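Local structure of alkaline serine protease (Pseudoalteromonas sp., 1Y9Z) at residues V177-S182 against A188-T193; S199-A204 against T372-G377; V279-N284 against G316-F321. The protein probably hydrolyses peptide bonds in proteins, as a cold-adapted, subtilisin-like serine protease with an inserted beta-barrel domain. All coordinates share one frame; numbering follows the deposited sequence.

Interaction 1: V177-S182 against A188-T193; sequences VAAVDS and AFSQYT
Ser190 and Phe189 come up to Ala178 and Ala179 in two quite different ways, one with a polar tip directed at the backbone and the other with an aromatic ring lying obliquely by a methyl group. The hydroxyl of Ser190 stands anti to its own backbone N (chi1 -168°), a setting that sends OG out of the loop toward the strand. There it accepts the N-H of Ala179, with Ala179 N to Ser190 OG 3.0 Å and an almost straight bond of 170°. The same oxygen also rests against Ala178, 3.5 Å from OG to Ala178 CA and 3.6 Å from OG to Ala178 CB. Strand 174-180 belongs to the largely parallel sheet of the subtilisin-like alpha/beta domain, and this is a worked example of a side chain taking over from a strand: Val177 still pairs with Ala155 and Ala157, but two residues on, along that same edge, the peptide N-H is met by a serine oxygen. With an alanine at this serine position, the buried N-H of Ala179 would probably be left without its acceptor and the loop would lose a polar tie to the strand. Phe189 places CG between its backbone N and carbonyl carbon (chi1 61°), which brings the ring up beside the methyl of Ala179; CE2 then lies 3.9 Å from Ala179 CB and CZ lies 4.1 Å from that same Ala179 CB. The Phe189 side chain is about 7 Å from the bound phenylmethanesulfonic acid and also touches Asn159, a residue of that ligand's pocket.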
loop_
_atom_site.group_PDB
_atom_site.type_symbol
_atom_site.label_atom_id
_atom_site.label_comp_id
_atom_site.label_asym_id
_atom_site.label_seq_id
_atom_site.Cartn_x
_atom_site.Cartn_y
_atom_site.Cartn_z
ATOM N N VAL A 177 -9.102 -8.831 3.215
ATOM C CA VAL A 177 -7.667 -8.750 2.970
ATOM C C VAL A 177 -6.835 -8.131 4.088
ATOM O O VAL A 177 -7.137 -7.036 4.566
ATOM C CB VAL A 177 -7.398 -7.949 1.676
ATOM C CG1 VAL A 177 -5.900 -7.883 1.398
ATOM C CG2 VAL A 177 -8.131 -8.589 0.511
ATOM N N ALA A 178 -5.778 -8.839 4.480
ATOM C CA ALA A 178 -4.855 -8.387 5.517
ATOM C C ALA A 178 -3.596 -7.804 4.878
ATOM O O ALA A 178 -3.314 -8.041 3.698
ATOM C CB ALA A 178 -4.481 -9.549 6.427
ATOM N N ALA A 179 -2.836 -7.054 5.669
ATOM C CA ALA A 179 -1.609 -6.424 5.193
ATOM C C ALA A 179 -0.352 -7.016 5.819
ATOM O O ALA A 179 -0.326 -7.319 7.012
ATOM C CB ALA A 179 -1.656 -4.924 5.484
ATOM N N VAL A 180 0.684 -7.181 4.999
ATOM C CA VAL A 180 1.980 -7.672 5.464
ATOM C C VAL A 180 3.031 -6.747 4.861
ATOM O O VAL A 180 2.743 -6.022 3.902
ATOM C CB VAL A 180 2.273 -9.126 5.010
ATOM C CG1 VAL A 180 1.249 -10.076 5.607
ATOM C CG2 VAL A 180 2.275 -9.215 3.493
ATOM N N ASP A 181 4.239 -6.755 5.420
ATOM C CA ASP A 181 5.301 -5.898 4.899
ATOM C C ASP A 181 6.231 -6.654 3.950
ATOM O O ASP A 181 5.960 -7.805 3.604
ATOM C CB ASP A 181 6.078 -5.233 6.050
ATOM C CG ASP A 181 6.856 -6.220 6.900
ATOM O OD1 ASP A 181 7.272 -5.826 8.013
ATOM O OD2 ASP A 181 7.067 -7.369 6.467
ATOM N N SER A 182 7.319 -6.015 3.523
ATOM C CA SER A 182 8.232 -6.648 2.572
ATOM C C SER A 182 9.021 -7.852 3.079
ATOM O O SER A 182 9.768 -8.465 2.318
ATOM C CB SER A 182 9.186 -5.611 1.958
ATOM O OG SER A 182 10.089 -5.081 2.908
ATOM N N ALA A 188 1.381 -4.694 12.078
ATOM C CA ALA A 188 0.838 -4.509 13.418
ATOM C C ALA A 188 -0.566 -3.915 13.455
ATOM O O ALA A 188 -1.354 -4.226 14.349
ATOM C CB ALA A 188 1.788 -3.649 14.251
ATOM N N PHE A 189 -0.884 -3.063 12.486
ATOM C CA PHE A 189 -2.195 -2.421 12.442
ATOM C C PHE A 189 -3.295 -3.251 11.788
ATOM O O PHE A 189 -4.477 -2.946 11.942
ATOM C CB PHE A 189 -2.100 -1.089 11.689
ATOM C CG PHE A 189 -1.642 -1.233 10.257
ATOM C CD1 PHE A 189 -0.352 -0.871 9.887
ATOM C CD2 PHE A 189 -2.488 -1.768 9.286
ATOM C CE1 PHE A 189 0.089 -1.042 8.574
ATOM C CE2 PHE A 189 -2.057 -1.943 7.975
ATOM C CZ PHE A 189 -0.767 -1.581 7.620
ATOM N N SER A 190 -2.908 -4.285 11.049
ATOM C CA SER A 190 -3.872 -5.108 10.326
ATOM C C SER A 190 -4.788 -5.909 11.243
ATOM O O SER A 190 -4.335 -6.777 11.986
ATOM C CB SER A 190 -3.125 -6.038 9.365
ATOM O OG SER A 190 -4.007 -6.665 8.456
ATOM N N GLN A 191 -6.083 -5.613 11.187
ATOM C CA GLN A 191 -7.050 -6.311 12.025
ATOM C C GLN A 191 -7.026 -7.811 11.761
ATOM O O GLN A 191 -6.974 -8.256 10.614
ATOM C CB GLN A 191 -8.451 -5.733 11.799
ATOM C CG GLN A 191 -8.647 -4.398 12.510
ATOM C CD GLN A 191 -9.890 -3.652 12.071
ATOM O OE1 GLN A 191 -11.005 -4.180 12.119
ATOM N NE2 GLN A 191 -9.707 -2.408 11.651
ATOM N N TYR A 192 -7.049 -8.588 12.840
ATOM C CA TYR A 192 -7.015 -10.040 12.737
ATOM C C TYR A 192 -8.360 -10.641 13.139
ATOM O O TYR A 192 -8.842 -10.430 14.253
ATOM C CB TYR A 192 -5.883 -10.603 13.612
ATOM C CG TYR A 192 -5.953 -10.207 15.072
ATOM C CD1 TYR A 192 -5.544 -8.940 15.503
ATOM C CD2 TYR A 192 -6.446 -11.098 16.024
ATOM C CE1 TYR A 192 -5.627 -8.576 16.852
ATOM C CE2 TYR A 192 -6.535 -10.744 17.364
ATOM C CZ TYR A 192 -6.125 -9.487 17.774
ATOM O OH TYR A 192 -6.220 -9.160 19.109
ATOM N N THR A 193 -8.967 -11.390 12.222
ATOM C CA THR A 193 -10.270 -11.999 12.474
ATOM C C THR A 193 -10.352 -13.356 11.797
ATOM O O THR A 193 -9.481 -13.715 11.002
ATOM C CB THR A 193 -11.415 -11.149 11.887
ATOM O OG1 THR A 193 -11.446 -11.334 10.464
ATOM C CG2 THR A 193 -11.217 -9.668 12.199
#

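Interaction 2: S199-A204 against T372-G377; sequences SGPGEA and TPHVSG
Pro201 lies over the imidazole of His374, joining the end of strand 196-201 to helix 368-385. In this subtilisin-like alpha/beta fold the helix packs on the largely parallel sheet, and it starts with Thr368 and Ser369 of the inhibitor pocket. The axes of strand 199-201 and helix 372-377 approach to 6.8 Å, at 110°. His374 can be followed outward. Its CB meets Pro201 CD at 3.7 Å, and with CG anti to the carbonyl carbon (chi1 -80°) the ring is laid beneath the pyrrolidine. CG then touches Pro201 CD at 3.6 Å, while CD2 sits 3.8 Å from Pro201 CG. Farther out, CE1 and NE2 both lie under Pro201 CB, which is 3.8 Å from the ring centroid and 14° off the ring normal, a CH-pi contact over the face. ND1 comes within 3.4 Å of Pro201 O at an angle too poor for a bond; its hydrogen-bond partner is Met370 O, one turn back in the helix, which should restrain the ring from flipping. On the strand side Gly200 suits the close approach, since a beta carbon there would press on Val375. One residue earlier in the strand, Ser199 O lies 4.0 Å from Val375 CG2.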
loop_
_atom_site.group_PDB
_atom_site.type_symbol
_atom_site.label_atom_id
_atom_site.label_comp_id
_atom_site.label_asym_id
_atom_site.label_seq_id
_atom_site.Cartn_x
_atom_site.Cartn_y
_atom_site.Cartn_z
ATOM N N SER A 199 -3.633 -12.315 2.219
ATOM C CA SER A 199 -2.793 -11.157 2.491
ATOM C C SER A 199 -2.208 -10.521 1.243
ATOM O O SER A 199 -2.068 -11.162 0.198
ATOM C CB SER A 199 -1.638 -11.542 3.415
ATOM O OG SER A 199 -2.107 -12.025 4.660
ATOM N N GLY A 200 -1.861 -9.246 1.377
ATOM C CA GLY A 200 -1.258 -8.516 0.281
ATOM C C GLY A 200 -0.310 -7.471 0.834
ATOM O O GLY A 200 -0.337 -7.178 2.031
ATOM N N PRO A 201 0.564 -6.905 -0.010
ATOM C CA PRO A 201 1.522 -5.880 0.419
ATOM C C PRO A 201 0.764 -4.685 1.005
ATOM O O PRO A 201 -0.092 -4.106 0.331
ATOM C CB PRO A 201 2.244 -5.529 -0.879
ATOM C CG PRO A 201 2.211 -6.834 -1.642
ATOM C CD PRO A 201 0.798 -7.303 -1.409
ATOM N N GLY A 202 1.074 -4.314 2.249
ATOM C CA GLY A 202 0.370 -3.209 2.880
ATOM C C GLY A 202 1.171 -2.246 3.743
ATOM O O GLY A 202 0.591 -1.370 4.384
ATOM N N GLU A 203 2.489 -2.405 3.785
ATOM C CA GLU A 203 3.337 -1.499 4.559
ATOM C C GLU A 203 4.329 -0.875 3.586
ATOM O O GLU A 203 4.979 -1.583 2.818
ATOM C CB GLU A 203 4.094 -2.258 5.656
ATOM C CG GLU A 203 5.115 -1.427 6.449
ATOM C CD GLU A 203 4.499 -0.319 7.298
ATOM O OE1 GLU A 203 3.307 -0.414 7.662
ATOM O OE2 GLU A 203 5.219 0.647 7.628
ATOM N N ALA A 204 4.423 0.450 3.611
ATOM C CA ALA A 204 5.337 1.177 2.730
ATOM C C ALA A 204 5.047 0.852 1.269
ATOM O O ALA A 204 5.906 0.334 0.550
ATOM C CB ALA A 204 6.788 0.826 3.072
ATOM N N THR A 372 -5.393 -4.528 -0.320
ATOM C CA THR A 372 -6.595 -4.862 -1.069
ATOM C C THR A 372 -6.452 -4.748 -2.593
ATOM O O THR A 372 -6.772 -5.696 -3.307
ATOM C CB THR A 372 -7.788 -4.022 -0.554
ATOM O OG1 THR A 372 -8.033 -4.365 0.819
ATOM C CG2 THR A 372 -9.049 -4.308 -1.357
ATOM N N PRO A 373 -5.976 -3.601 -3.116
ATOM C CA PRO A 373 -5.832 -3.489 -4.573
ATOM C C PRO A 373 -4.814 -4.464 -5.167
ATOM O O PRO A 373 -4.885 -4.791 -6.354
ATOM C CB PRO A 373 -5.451 -2.019 -4.781
ATOM C CG PRO A 373 -4.815 -1.630 -3.484
ATOM C CD PRO A 373 -5.703 -2.308 -2.468
ATOM N N HIS A 374 -3.860 -4.922 -4.359
ATOM C CA HIS A 374 -2.900 -5.899 -4.866
ATOM C C HIS A 374 -3.687 -7.182 -5.112
ATOM O O HIS A 374 -3.522 -7.846 -6.134
ATOM C CB HIS A 374 -1.785 -6.190 -3.851
ATOM C CG HIS A 374 -0.704 -5.153 -3.809
ATOM N ND1 HIS A 374 -0.751 -4.061 -2.969
ATOM C CD2 HIS A 374 0.461 -5.052 -4.491
ATOM C CE1 HIS A 374 0.342 -3.335 -3.133
ATOM N NE2 HIS A 374 1.094 -3.915 -4.051
ATOM N N VAL A 375 -4.557 -7.520 -4.165
ATOM C CA VAL A 375 -5.367 -8.728 -4.264
ATOM C C VAL A 375 -6.420 -8.653 -5.367
ATOM O O VAL A 375 -6.559 -9.588 -6.156
ATOM C CB VAL A 375 -6.051 -9.042 -2.903
ATOM C CG1 VAL A 375 -7.015 -10.211 -3.047
ATOM C CG2 VAL A 375 -4.990 -9.372 -1.861
ATOM N N SER A 376 -7.157 -7.549 -5.436
ATOM C CA SER A 376 -8.181 -7.414 -6.465
ATOM C C SER A 376 -7.554 -7.232 -7.844
ATOM O O SER A 376 -8.110 -7.680 -8.846
ATOM C CB SER A 376 -9.126 -6.247 -6.141
ATOM O OG SER A 376 -8.434 -5.016 -6.050
ATOM N N GLY A 377 -6.392 -6.586 -7.894
ATOM C CA GLY A 377 -5.711 -6.401 -9.164
ATOM C C GLY A 377 -5.271 -7.758 -9.686
ATOM O O GLY A 377 -5.482 -8.081 -10.855
#

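Interaction 3: V279-N284 against G316-F321; sequences VERVGN and GLQNPF
Arg281 leaves its backbone fully extended through its first two torsions and then turns at the third (chi3 -65°), which brings the guanidinium against Gln318; that glutamine is in turn folded back on itself at its second torsion (chi2 -58°), so its methylene groups, rather than its amide, face the arginine. Gln318 CB lies over one face of the guanidinium, 3.9 Å from Arg281 CZ, and Gln318 CG approaches Arg281 NH1 to 3.4 Å. The two side chains cross at about a right angle, and the guanidinium and amide planes are 80° apart, far from a parallel stack. Pro320 approaches from the direction opposite to the arginine and sets its CG obliquely 4.0 Å from Arg281 NH2. What joins the polar groups across the contact is a water. It lies at the guanidinium edge, in its plane, accepting from Arg281 NH1 at 3.1 Å and from the backbone N of Gln318 at 2.8 Å. The folded glutamine is held by its own segment as well: Gln318 NE2 donates to Gly316 O at 3.0 Å, from above the carbonyl plane. The arginine thus offers a flat hydrophobic face to aliphatic carbons and has N-H groups at its edge that meet polar partners: Glu291 forms a salt bridge with NE, and Ser335 OG, itself bonded to Gln318 O, bonds NH2. The topology fits the inserted beta-barrel domain. Strand 275-280, helix 291-300 and strand 305-309 form a beta-alpha-beta crossover: Arg281 follows its first strand and packs on Val308 of its last, Glu291 belongs to the helix, and the 316-321 loop leads from strand 305-309 to strand 321-323, with Leu317 touching Val232 of strand 232-240.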
loop_
_atom_site.group_PDB
_atom_site.type_symbol
_atom_site.label_atom_id
_atom_site.label_comp_id
_atom_site.label_asym_id
_atom_site.label_seq_id
_atom_site.Cartn_x
_atom_site.Cartn_y
_atom_site.Cartn_z
ATOM N N VAL A 279 21.773 4.725 11.010
ATOM C CA VAL A 279 21.500 4.121 12.307
ATOM C C VAL A 279 20.439 3.032 12.239
ATOM O O VAL A 279 19.431 3.164 11.541
ATOM C CB VAL A 279 21.056 5.189 13.335
ATOM C CG1 VAL A 279 19.775 5.866 12.871
ATOM C CG2 VAL A 279 20.865 4.548 14.703
ATOM N N GLU A 280 20.682 1.946 12.964
ATOM C CA GLU A 280 19.741 0.840 13.003
ATOM C C GLU A 280 18.579 1.247 13.896
ATOM O O GLU A 280 18.771 1.883 14.933
ATOM C CB GLU A 280 20.414 -0.412 13.568
ATOM C CG GLU A 280 19.509 -1.633 13.620
ATOM C CD GLU A 280 20.176 -2.820 14.284
ATOM O OE1 GLU A 280 20.531 -2.707 15.474
ATOM O OE2 GLU A 280 20.348 -3.862 13.617
ATOM N N ARG A 281 17.370 0.891 13.482
ATOM C CA ARG A 281 16.180 1.213 14.254
ATOM C C ARG A 281 16.157 0.426 15.564
ATOM O O ARG A 281 16.385 -0.783 15.574
ATOM C CB ARG A 281 14.924 0.891 13.436
ATOM C CG ARG A 281 13.620 1.031 14.208
ATOM C CD ARG A 281 12.412 0.751 13.323
ATOM N NE ARG A 281 12.281 1.751 12.265
ATOM C CZ ARG A 281 12.349 1.490 10.963
ATOM N NH1 ARG A 281 12.545 0.252 10.529
ATOM N NH2 ARG A 281 12.232 2.480 10.089
ATOM N N VAL A 282 15.901 1.125 16.665
ATOM C CA VAL A 282 15.820 0.488 17.975
ATOM C C VAL A 282 14.346 0.433 18.348
ATOM O O VAL A 282 13.710 1.467 18.556
ATOM C CB VAL A 282 16.585 1.287 19.053
ATOM C CG1 VAL A 282 16.387 0.639 20.419
ATOM C CG2 VAL A 282 18.063 1.337 18.707
ATOM N N GLY A 283 13.806 -0.779 18.425
ATOM C CA GLY A 283 12.402 -0.942 18.748
ATOM C C GLY A 283 11.585 -0.937 17.470
ATOM O O GLY A 283 12.140 -0.837 16.376
ATOM N N ASN A 284 10.267 -1.050 17.602
ATOM C CA ASN A 284 9.379 -1.046 16.446
ATOM C C ASN A 284 8.012 -0.492 16.799
ATOM O O ASN A 284 7.560 -0.601 17.939
ATOM C CB ASN A 284 9.221 -2.457 15.873
ATOM C CG ASN A 284 10.373 -2.852 14.975
ATOM O OD1 ASN A 284 11.098 -3.806 15.254
ATOM N ND2 ASN A 284 10.549 -2.115 13.883
ATOM N N GLY A 316 11.749 -5.820 7.123
ATOM C CA GLY A 316 11.108 -5.272 5.941
ATOM C C GLY A 316 11.110 -3.756 5.920
ATOM O O GLY A 316 11.503 -3.111 6.892
ATOM N N LEU A 317 10.665 -3.178 4.810
ATOM C CA LEU A 317 10.619 -1.728 4.689
ATOM C C LEU A 317 9.503 -1.159 5.560
ATOM O O LEU A 317 8.333 -1.532 5.419
ATOM C CB LEU A 317 10.398 -1.323 3.230
ATOM C CG LEU A 317 10.382 0.180 2.937
ATOM C CD1 LEU A 317 11.731 0.794 3.281
ATOM C CD2 LEU A 317 10.060 0.400 1.469
ATOM N N GLN A 318 9.865 -0.260 6.467
ATOM C CA GLN A 318 8.885 0.346 7.360
ATOM C C GLN A 318 8.654 1.825 7.053
ATOM O O GLN A 318 9.573 2.543 6.654
ATOM C CB GLN A 318 9.336 0.199 8.817
ATOM C CG GLN A 318 9.732 -1.218 9.229
ATOM C CD GLN A 318 8.616 -2.232 9.040
ATOM O OE1 GLN A 318 7.469 -1.988 9.416
ATOM N NE2 GLN A 318 8.953 -3.383 8.466
ATOM N N ASN A 319 7.412 2.263 7.242
ATOM C CA ASN A 319 7.003 3.650 7.026
ATOM C C ASN A 319 6.290 4.040 8.321
ATOM O O ASN A 319 5.085 4.282 8.333
ATOM C CB ASN A 319 6.031 3.728 5.841
ATOM C CG ASN A 319 5.432 5.115 5.652
ATOM O OD1 ASN A 319 4.345 5.257 5.084
ATOM N ND2 ASN A 319 6.136 6.138 6.111
ATOM N N PRO A 320 7.037 4.112 9.433
ATOM C CA PRO A 320 6.465 4.458 10.735
ATOM C C PRO A 320 6.235 5.935 10.993
ATOM O O PRO A 320 6.742 6.795 10.274
ATOM C CB PRO A 320 7.484 3.883 11.702
ATOM C CG PRO A 320 8.773 4.227 11.016
ATOM C CD PRO A 320 8.491 3.884 9.548
ATOM N N PHE A 321 5.459 6.220 12.032
ATOM C CA PHE A 321 5.204 7.594 12.420
ATOM C C PHE A 321 6.412 8.062 13.218
ATOM O O PHE A 321 6.827 7.398 14.171
ATOM C CB PHE A 321 3.961 7.704 13.308
ATOM C CG PHE A 321 2.668 7.509 12.578
ATOM C CD1 PHE A 321 1.987 6.300 12.649
ATOM C CD2 PHE A 321 2.124 8.541 11.821
ATOM C CE1 PHE A 321 0.780 6.120 11.977
ATOM C CE2 PHE A 321 0.918 8.374 11.143
ATOM C CZ PHE A 321 0.245 7.159 11.222
HETATM O O HOH W 1 12.423 0.525 7.429
#

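In the fold
Interactions 1 and 2 use neighbouring parallel strands of one sheet in the catalytic core (Gly200 N bonds Ala178 O, Gly202 N bonds Val180 O), the first tying its strand to a loop, the second to helix 368-385. Interaction 3, though its touching residues are buried, has its centre about 17 Å from that of the chain, probably in the inserted beta-barrel domain. Its chemistry differs accordingly: a charged group, a water and aliphatic carbons, against one direct hydroxyl bond in interaction 1 and a proline-histidine CH-pi contact in interaction 2. The two regions meet at the 316-321 loop, where Asp181 OD1 accepts a bond from Gln318 NE2, Ser182 OG bonds Leu317 N and Glu203 OE2 bonds Asn319 N.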